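Local coordinates for N-alpha-acetyltransferase 35, NatC auxiliary subunit (Saccharomyces cerevisiae, PDB 6YGA), which serves as the auxiliary subunit of the NatC N-terminal acetyltransferase, which acetylates the N-terminal Met of the L-A virus Gag protein, at residues 550-561 and 629-640; 539-547 and 640-648. All coordinates share one frame; numbering follows the deposited sequence.

Contact 1 of 2, residues 550-561 and 629-640. With EDO (1,2-ethanediol), chain C; EDO (1,2-ethanediol), chain Y.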
# COMPACT_ATOMS: atom_id res chain seq x y z
N SER B 550 -6.21 0.74 29.93
CA SER B 550 -5.25 1.40 30.80
C SER B 550 -4.24 2.21 30.00
O SER B 550 -3.89 3.33 30.39
CB SER B 550 -4.54 0.37 31.67
OG SER B 550 -5.42 -0.24 32.59
N LEU B 551 -3.74 1.66 28.89
CA LEU B 551 -2.72 2.35 28.11
C LEU B 551 -3.25 3.65 27.51
O LEU B 551 -2.57 4.68 27.54
CB LEU B 551 -2.16 1.44 27.02
CG LEU B 551 -1.27 0.30 27.52
CD1 LEU B 551 -0.84 -0.58 26.37
CD2 LEU B 551 -0.06 0.85 28.26
N CYS B 552 -4.48 3.61 26.97
CA CYS B 552 -5.10 4.83 26.46
C CYS B 552 -5.24 5.88 27.56
O CYS B 552 -4.95 7.06 27.34
CB CYS B 552 -6.47 4.51 25.86
SG CYS B 552 -6.43 3.38 24.46
N LEU B 553 -5.69 5.46 28.74
CA LEU B 553 -5.82 6.40 29.85
C LEU B 553 -4.47 6.99 30.22
O LEU B 553 -4.35 8.20 30.46
CB LEU B 553 -6.46 5.70 31.05
CG LEU B 553 -6.95 6.59 32.20
CD1 LEU B 553 -7.81 7.72 31.65
CD2 LEU B 553 -7.75 5.76 33.20
N ILE B 554 -3.44 6.15 30.27
CA ILE B 554 -2.09 6.64 30.55
C ILE B 554 -1.69 7.70 29.54
O ILE B 554 -1.11 8.73 29.90
CB ILE B 554 -1.10 5.46 30.57
CG1 ILE B 554 -1.30 4.64 31.85
CG2 ILE B 554 0.34 5.96 30.44
CD1 ILE B 554 -0.59 3.32 31.84
N GLU B 555 -2.02 7.49 28.27
CA GLU B 555 -1.73 8.49 27.25
C GLU B 555 -2.54 9.77 27.47
O GLU B 555 -2.01 10.88 27.31
CB GLU B 555 -2.01 7.91 25.86
CG GLU B 555 -1.12 6.73 25.48
CD GLU B 555 0.21 7.16 24.87
OE1 GLU B 555 0.69 8.27 25.18
OE2 GLU B 555 0.76 6.38 24.07
N VAL B 556 -3.81 9.63 27.84
CA VAL B 556 -4.66 10.80 28.09
C VAL B 556 -4.11 11.62 29.25
O VAL B 556 -4.02 12.85 29.17
CB VAL B 556 -6.12 10.36 28.33
CG1 VAL B 556 -6.95 11.52 28.85
CG2 VAL B 556 -6.72 9.81 27.04
N PHE B 557 -3.73 10.96 30.34
CA PHE B 557 -3.13 11.67 31.47
C PHE B 557 -1.84 12.38 31.05
O PHE B 557 -1.61 13.53 31.43
CB PHE B 557 -2.85 10.71 32.62
CG PHE B 557 -3.99 10.58 33.58
CD1 PHE B 557 -4.32 11.61 34.45
CD2 PHE B 557 -4.74 9.41 33.64
CE1 PHE B 557 -5.37 11.49 35.34
CE2 PHE B 557 -5.79 9.28 34.53
CZ PHE B 557 -6.10 10.32 35.38
N GLN B 558 -1.00 11.71 30.26
CA GLN B 558 0.24 12.32 29.79
C GLN B 558 -0.04 13.58 28.99
O GLN B 558 0.62 14.61 29.17
CB GLN B 558 1.03 11.31 28.96
CG GLN B 558 2.39 11.81 28.51
CD GLN B 558 3.34 11.98 29.67
OE1 GLN B 558 4.07 11.06 30.03
NE2 GLN B 558 3.34 13.17 30.26
N PHE B 559 -1.03 13.51 28.09
CA PHE B 559 -1.40 14.69 27.31
C PHE B 559 -1.88 15.82 28.21
O PHE B 559 -1.50 16.98 28.03
CB PHE B 559 -2.49 14.31 26.29
CG PHE B 559 -2.86 15.41 25.34
CD1 PHE B 559 -3.78 16.39 25.70
CD2 PHE B 559 -2.31 15.46 24.06
CE1 PHE B 559 -4.13 17.39 24.82
CE2 PHE B 559 -2.66 16.46 23.18
CZ PHE B 559 -3.56 17.43 23.55
N ALA B 560 -2.71 15.49 29.20
CA ALA B 560 -3.28 16.50 30.09
C ALA B 560 -2.20 17.17 30.94
O ALA B 560 -2.31 18.37 31.25
CB ALA B 560 -4.35 15.87 30.98
N ILE B 561 -1.16 16.43 31.32
CA ILE B 561 -0.03 17.03 32.01
C ILE B 561 0.70 18.00 31.09
O ILE B 561 1.05 19.11 31.50
CB ILE B 561 0.91 15.92 32.54
CG1 ILE B 561 0.25 15.17 33.70
CG2 ILE B 561 2.25 16.51 32.97
CD1 ILE B 561 0.99 13.92 34.12
N ALA B 629 -1.56 12.69 39.25
CA ALA B 629 -1.55 12.25 37.86
C ALA B 629 -0.31 11.43 37.54
O ALA B 629 -0.40 10.40 36.86
CB ALA B 629 -1.66 13.45 36.93
N THR B 630 0.86 11.86 38.02
CA THR B 630 2.08 11.11 37.74
C THR B 630 2.09 9.79 38.51
O THR B 630 2.56 8.78 37.98
CB THR B 630 3.31 11.95 38.09
OG1 THR B 630 3.34 12.21 39.50
CG2 THR B 630 3.26 13.27 37.35
N ASN B 631 1.58 9.79 39.74
CA ASN B 631 1.52 8.54 40.50
C ASN B 631 0.59 7.53 39.83
O ASN B 631 0.85 6.33 39.88
CB ASN B 631 1.08 8.82 41.93
CG ASN B 631 0.97 7.55 42.76
OD1 ASN B 631 1.97 6.90 43.07
ND2 ASN B 631 -0.25 7.20 43.14
N PHE B 632 -0.48 8.00 39.19
CA PHE B 632 -1.35 7.08 38.46
C PHE B 632 -0.62 6.45 37.28
O PHE B 632 -0.75 5.24 37.04
CB PHE B 632 -2.62 7.79 37.99
CG PHE B 632 -3.46 6.96 37.07
CD1 PHE B 632 -4.40 6.08 37.57
CD2 PHE B 632 -3.30 7.05 35.69
CE1 PHE B 632 -5.17 5.31 36.73
CE2 PHE B 632 -4.06 6.28 34.84
CZ PHE B 632 -5.00 5.41 35.36
N ILE B 633 0.14 7.25 36.53
CA ILE B 633 0.86 6.74 35.36
C ILE B 633 1.84 5.65 35.78
O ILE B 633 1.88 4.56 35.19
CB ILE B 633 1.56 7.89 34.62
CG1 ILE B 633 0.54 8.74 33.87
CG2 ILE B 633 2.63 7.35 33.67
CD1 ILE B 633 1.15 9.85 33.04
N GLU B 634 2.64 5.92 36.82
CA GLU B 634 3.61 4.93 37.28
C GLU B 634 2.92 3.70 37.85
O GLU B 634 3.35 2.57 37.60
CB GLU B 634 4.54 5.56 38.32
CG GLU B 634 5.22 6.84 37.86
CD GLU B 634 6.17 7.40 38.90
OE1 GLU B 634 6.62 6.63 39.77
OE2 GLU B 634 6.47 8.61 38.84
N THR B 635 1.85 3.90 38.63
CA THR B 635 1.15 2.77 39.24
C THR B 635 0.47 1.92 38.18
O THR B 635 0.54 0.68 38.21
CB THR B 635 0.14 3.26 40.27
OG1 THR B 635 0.84 3.95 41.32
CG2 THR B 635 -0.63 2.10 40.86
N GLU B 636 -0.21 2.56 37.22
CA GLU B 636 -0.94 1.82 36.20
C GLU B 636 0.01 1.13 35.22
O GLU B 636 -0.32 0.04 34.72
CB GLU B 636 -1.88 2.76 35.45
CG GLU B 636 -2.96 2.05 34.65
CD GLU B 636 -3.95 1.32 35.53
OE1 GLU B 636 -3.99 1.58 36.75
OE2 GLU B 636 -4.71 0.48 35.00
N VAL B 637 1.18 1.71 34.95
CA VAL B 637 2.15 1.04 34.10
C VAL B 637 2.58 -0.28 34.72
O VAL B 637 2.63 -1.31 34.03
CB VAL B 637 3.36 1.97 33.82
CG1 VAL B 637 4.56 1.15 33.40
CG2 VAL B 637 3.00 2.98 32.74
N ARG B 638 2.85 -0.29 36.02
CA ARG B 638 3.26 -1.54 36.66
C ARG B 638 2.13 -2.56 36.66
O ARG B 638 2.37 -3.76 36.49
CB ARG B 638 3.74 -1.27 38.09
CG ARG B 638 4.93 -0.34 38.16
CD ARG B 638 5.52 -0.31 39.56
NE ARG B 638 6.64 0.62 39.66
CZ ARG B 638 6.54 1.86 40.13
NH1 ARG B 638 5.37 2.31 40.56
NH2 ARG B 638 7.61 2.63 40.19
N ASN B 639 0.89 -2.11 36.85
CA ASN B 639 -0.24 -3.03 36.77
C ASN B 639 -0.38 -3.60 35.36
O ASN B 639 -0.69 -4.78 35.19
CB ASN B 639 -1.53 -2.34 37.20
CG ASN B 639 -1.54 -1.99 38.68
OD1 ASN B 639 -0.84 -2.61 39.48
ND2 ASN B 639 -2.33 -0.99 39.04
N VAL B 640 -0.16 -2.76 34.34
CA VAL B 640 -0.21 -3.24 32.96
C VAL B 640 0.87 -4.30 32.74
O VAL B 640 0.61 -5.34 32.11
CB VAL B 640 -0.06 -2.07 31.98
CG1 VAL B 640 0.27 -2.57 30.58
CG2 VAL B 640 -1.34 -1.25 31.95
C1 EDO C . -8.27 1.65 33.79
O1 EDO C . -7.99 0.54 32.93
C2 EDO C . -7.85 1.30 35.21
O2 EDO C . -8.10 2.41 36.08
C1 EDO Y . -5.36 -4.05 33.49
O1 EDO Y . -5.16 -4.98 32.43
C2 EDO Y . -4.08 -3.28 33.76
O2 EDO Y . -4.25 -2.51 34.96
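Phe557 and Phe632 meet obliquely, with ring planes at 44° and centroids 4.7 Å apart. Phe557 comes over one face of the Phe632 ring with its CD2-CE2 side, and Phe557 CD2 lies 3.4 Å from Phe632 CE2. Phe613, on helix 603-613, meets the Phe557 ring edge-to-face. Leu553 reaches the far end of the other ring, with Leu553 CD2 at 3.5 Å from Phe632 CZ.

Behind the rings, two isoleucines interlock. Ile554 inserts among Phe632, Ile633, Glu636 and Val637. Its CG1 is anti to the carbonyl carbon (chi1 -73°) and the chain runs on extended, which carries Ile554 CD1 to 3.7 Å from Val637 CG2. Ile633 returns the fit. It fills the gap between Ile554, Phe557, Gln558 and Ile561, and its CD1 rests against the backbone of the facing helix at Ile554 O and Gln558 N. Ile561 continues the apolar seam, with Ile561 CD1 at 3.9 Å from Ala629 CB.

The opposite end of the seam is polar. Ser550 OG lies 2.6 Å from Glu636 OE2, but its single proton may go instead to Asn546 O, one turn earlier. Glu636 CG, anti to the backbone N, lies beside Ser550 CB, and the bend at chi2 then turns the carboxylate to Ser550 OG. Two ethanediol molecules, probably from the crystallisation liquor, donate here: one to Ser550 OG, the other to Glu636 OE2. Val640 CG2 packs on Ser550 CB at 3.6 Å.

The segment axes run nearly antiparallel, at 157°. Reciprocal knobs-into-holes packing of this kind is typical of a long antiparallel helix pair. Here it joins helices 511-564 and 619-653 within the TPR-like helical region of the subunit.

Contact 2 of 2, residues 539-547 and 640-648; sequences NYLLKEINI and VVSSIDEIM. With EDO (1,2-ethanediol), chain Y; EDO (1,2-ethanediol), chain D; EDO (1,2-ethanediol), chain E; EDO (1,2-ethanediol), chain F.
Ser643 OG has three polar neighbours. O1 of the chain Y ethanediol is hydrogen-bonded to Ser643 OG at 3.1 Å, and the direction of this bond is not settled. Lys543 NZ makes a weak hydrogen bond to Ser643 OG at 3.4 Å. Asn639 O, one turn earlier on the same helix, is a further weak partner. Lys543 comes across from the facing helix and bends at its last torsion (chi4 -59°), which turns the ammonium group between Ser643 and Glu646. The salt bridge from Lys543 NZ to Glu646 OE2 is long, at 3.6 Å. Glu646 meets the lysine chain at about a right angle, and Glu646 OE1 lies closer to Lys543 CE, at 3.2 Å. Glu646 lies at the exposed margin of the interface.

Next to this polar group, the helices mesh as knobs into holes in both directions, as in a closely packed antiparallel helix pair. The axes of segments 539-547 and 640-648 run at 148° and approach to 10.0 Å. Ile547 fits among Val640, Ser643, Ile644 and Ile647. Ile647 fits among Tyr540, Lys543, Glu544 and Ile547. The two isoleucines point at each other tip to tip, with Ile547 CD1 at 3.7 Å from Ile647 CD1. The methylenes of Lys543 run antiparallel to the Ile647 chain, Lys543 CB near Ile647 CD1 and Lys543 CD near Ile647 CG1.

Ile647 sends its other branch to Tyr540. Ile647 CG2 lies at the ring edge, near the ring plane, 3.8 Å from Tyr540 CE1. The phenol hydroxyl is hydrogen-bonded to Tyr675 OH on helix 668-701. Ile644 CG1 crosses the tip of Ile547 at about a right angle. Helix 668-701 also covers Ile644 and Ile647, through Tyr675 and Leu678, while helix 465-506 packs on Leu542 and Ile545.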
# COMPACT_ATOMS: atom_id res chain seq x y z
N ASN B 539 -12.15 -14.51 29.68
CA ASN B 539 -11.21 -14.05 30.69
C ASN B 539 -9.98 -13.41 30.04
O ASN B 539 -9.47 -12.40 30.52
CB ASN B 539 -10.80 -15.20 31.59
CG ASN B 539 -10.83 -14.83 33.05
OD1 ASN B 539 -11.87 -14.91 33.70
ND2 ASN B 539 -9.68 -14.42 33.58
N TYR B 540 -9.51 -14.00 28.94
CA TYR B 540 -8.37 -13.43 28.22
C TYR B 540 -8.74 -12.12 27.54
O TYR B 540 -7.97 -11.15 27.57
CB TYR B 540 -7.83 -14.43 27.21
CG TYR B 540 -6.99 -13.81 26.11
CD1 TYR B 540 -5.75 -13.25 26.39
CD2 TYR B 540 -7.45 -13.77 24.80
CE1 TYR B 540 -4.99 -12.67 25.39
CE2 TYR B 540 -6.69 -13.20 23.79
CZ TYR B 540 -5.46 -12.65 24.09
OH TYR B 540 -4.69 -12.08 23.10
N LEU B 541 -9.92 -12.07 26.90
CA LEU B 541 -10.35 -10.84 26.24
C LEU B 541 -10.51 -9.70 27.23
O LEU B 541 -10.18 -8.55 26.92
CB LEU B 541 -11.66 -11.08 25.48
CG LEU B 541 -11.60 -12.02 24.28
CD1 LEU B 541 -12.98 -12.18 23.67
CD2 LEU B 541 -10.61 -11.50 23.24
N LEU B 542 -11.01 -10.00 28.43
CA LEU B 542 -11.15 -8.97 29.45
C LEU B 542 -9.79 -8.45 29.90
O LEU B 542 -9.62 -7.24 30.10
CB LEU B 542 -11.94 -9.51 30.64
CG LEU B 542 -13.46 -9.55 30.45
CD1 LEU B 542 -14.12 -10.38 31.53
CD2 LEU B 542 -14.01 -8.13 30.44
N LYS B 543 -8.81 -9.34 30.05
CA LYS B 543 -7.47 -8.91 30.42
C LYS B 543 -6.82 -8.09 29.31
O LYS B 543 -6.13 -7.10 29.58
CB LYS B 543 -6.59 -10.11 30.76
CG LYS B 543 -6.47 -10.37 32.25
CD LYS B 543 -5.16 -11.06 32.59
CE LYS B 543 -4.92 -11.05 34.09
NZ LYS B 543 -4.89 -9.66 34.63
N GLU B 544 -7.04 -8.48 28.05
CA GLU B 544 -6.44 -7.72 26.95
C GLU B 544 -7.09 -6.36 26.80
O GLU B 544 -6.39 -5.36 26.59
CB GLU B 544 -6.54 -8.51 25.64
CG GLU B 544 -5.99 -7.73 24.46
CD GLU B 544 -5.79 -8.59 23.23
OE1 GLU B 544 -6.78 -9.18 22.74
OE2 GLU B 544 -4.64 -8.67 22.75
N ILE B 545 -8.42 -6.28 26.91
CA ILE B 545 -9.09 -5.00 26.72
C ILE B 545 -8.80 -4.06 27.88
O ILE B 545 -8.76 -2.84 27.71
CB ILE B 545 -10.61 -5.21 26.51
CG1 ILE B 545 -11.25 -3.91 26.01
CG2 ILE B 545 -11.28 -5.65 27.80
CD1 ILE B 545 -10.61 -3.39 24.73
N ASN B 546 -8.59 -4.61 29.09
CA ASN B 546 -8.21 -3.76 30.21
C ASN B 546 -6.80 -3.21 30.05
O ASN B 546 -6.51 -2.10 30.51
CB ASN B 546 -8.34 -4.53 31.52
CG ASN B 546 -9.73 -4.43 32.12
OD1 ASN B 546 -10.14 -3.37 32.59
ND2 ASN B 546 -10.47 -5.54 32.10
N ILE B 547 -5.91 -3.96 29.38
CA ILE B 547 -4.59 -3.43 29.06
C ILE B 547 -4.71 -2.28 28.08
O ILE B 547 -4.10 -1.22 28.26
CB ILE B 547 -3.68 -4.55 28.53
CG1 ILE B 547 -3.33 -5.53 29.64
CG2 ILE B 547 -2.41 -3.97 27.92
CD1 ILE B 547 -2.59 -6.75 29.16
N VAL B 640 -0.16 -2.76 34.34
CA VAL B 640 -0.21 -3.24 32.96
C VAL B 640 0.87 -4.30 32.74
O VAL B 640 0.61 -5.34 32.11
CB VAL B 640 -0.06 -2.07 31.98
CG1 VAL B 640 0.27 -2.57 30.58
CG2 VAL B 640 -1.34 -1.25 31.95
N VAL B 641 2.07 -4.06 33.25
CA VAL B 641 3.15 -5.04 33.12
C VAL B 641 2.76 -6.36 33.77
O VAL B 641 3.01 -7.44 33.22
CB VAL B 641 4.45 -4.47 33.72
CG1 VAL B 641 5.53 -5.54 33.81
CG2 VAL B 641 4.94 -3.29 32.89
N SER B 642 2.13 -6.30 34.95
CA SER B 642 1.67 -7.51 35.61
C SER B 642 0.62 -8.24 34.77
O SER B 642 0.66 -9.47 34.66
CB SER B 642 1.12 -7.18 36.99
OG SER B 642 2.09 -6.49 37.76
N SER B 643 -0.31 -7.51 34.15
CA SER B 643 -1.31 -8.15 33.31
C SER B 643 -0.68 -8.76 32.07
O SER B 643 -1.03 -9.88 31.68
CB SER B 643 -2.39 -7.14 32.91
OG SER B 643 -3.18 -6.78 34.02
N ILE B 644 0.24 -8.04 31.42
CA ILE B 644 0.95 -8.60 30.27
C ILE B 644 1.69 -9.87 30.67
O ILE B 644 1.67 -10.87 29.94
CB ILE B 644 1.90 -7.56 29.66
CG1 ILE B 644 1.12 -6.38 29.07
CG2 ILE B 644 2.79 -8.19 28.59
CD1 ILE B 644 2.00 -5.31 28.46
N ASP B 645 2.33 -9.86 31.83
CA ASP B 645 3.07 -11.03 32.29
C ASP B 645 2.14 -12.23 32.46
O ASP B 645 2.48 -13.34 32.04
CB ASP B 645 3.80 -10.72 33.60
CG ASP B 645 5.08 -9.94 33.38
OD1 ASP B 645 5.44 -9.73 32.21
OD2 ASP B 645 5.73 -9.55 34.38
N GLU B 646 0.97 -12.02 33.08
CA GLU B 646 0.01 -13.10 33.25
C GLU B 646 -0.42 -13.67 31.91
O GLU B 646 -0.55 -14.89 31.76
CB GLU B 646 -1.21 -12.61 34.04
CG GLU B 646 -0.92 -12.19 35.48
CD GLU B 646 -2.17 -11.78 36.23
OE1 GLU B 646 -3.14 -12.57 36.26
OE2 GLU B 646 -2.19 -10.66 36.79
N ILE B 647 -0.66 -12.81 30.93
CA ILE B 647 -1.03 -13.28 29.60
C ILE B 647 0.10 -14.08 28.98
O ILE B 647 -0.12 -15.12 28.34
CB ILE B 647 -1.46 -12.10 28.71
CG1 ILE B 647 -2.72 -11.45 29.26
CG2 ILE B 647 -1.67 -12.55 27.26
CD1 ILE B 647 -3.29 -10.34 28.39
N MSE B 648 1.34 -13.63 29.17
CA MSE B 648 2.49 -14.32 28.60
C MSE B 648 2.67 -15.71 29.23
O MSE B 648 2.97 -16.67 28.53
CB MSE B 648 3.76 -13.48 28.75
CG MSE B 648 3.74 -12.18 27.93
SE MSE B 648 5.38 -11.12 28.00
CE MSE B 648 6.54 -12.25 26.91
C1 EDO Y . -5.36 -4.05 33.49
O1 EDO Y . -5.16 -4.98 32.43
C2 EDO Y . -4.08 -3.28 33.76
O2 EDO Y . -4.25 -2.51 34.96
C1 EDO D . -3.52 -4.64 24.49
O1 EDO D . -3.66 -3.59 23.52
C2 EDO D . -3.07 -5.93 23.82
O2 EDO D . -3.80 -6.15 22.61
C1 EDO E . -3.12 -8.54 18.27
O1 EDO E . -3.00 -7.42 17.39
C2 EDO E . -3.89 -8.12 19.52
O2 EDO E . -4.11 -9.26 20.36
C1 EDO F . 8.77 -7.32 34.11
O1 EDO F . 8.18 -8.55 33.68
C2 EDO F . 10.29 -7.42 34.01
O2 EDO F . 10.69 -7.57 32.64

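From the N terminus, helix 511-564 first supplies 539-547 and then, after a gap of two residues, 550-561. The chain next passes helices 581-588 and 603-613 and comes back along helix 619-653. That helix gives 629-640 and then 640-648. Contact 1 therefore closes the inner loop, and contact 2 the outer one around it, as in a hairpin. Their centres are about 16 Å apart. Val640 belongs to both, and one ethanediol spans them, bonded to Glu636 OE2 and Ser643 OG. Together they zip the two long helices along successive turns, with helices 465-506 and 668-701 packed alongside.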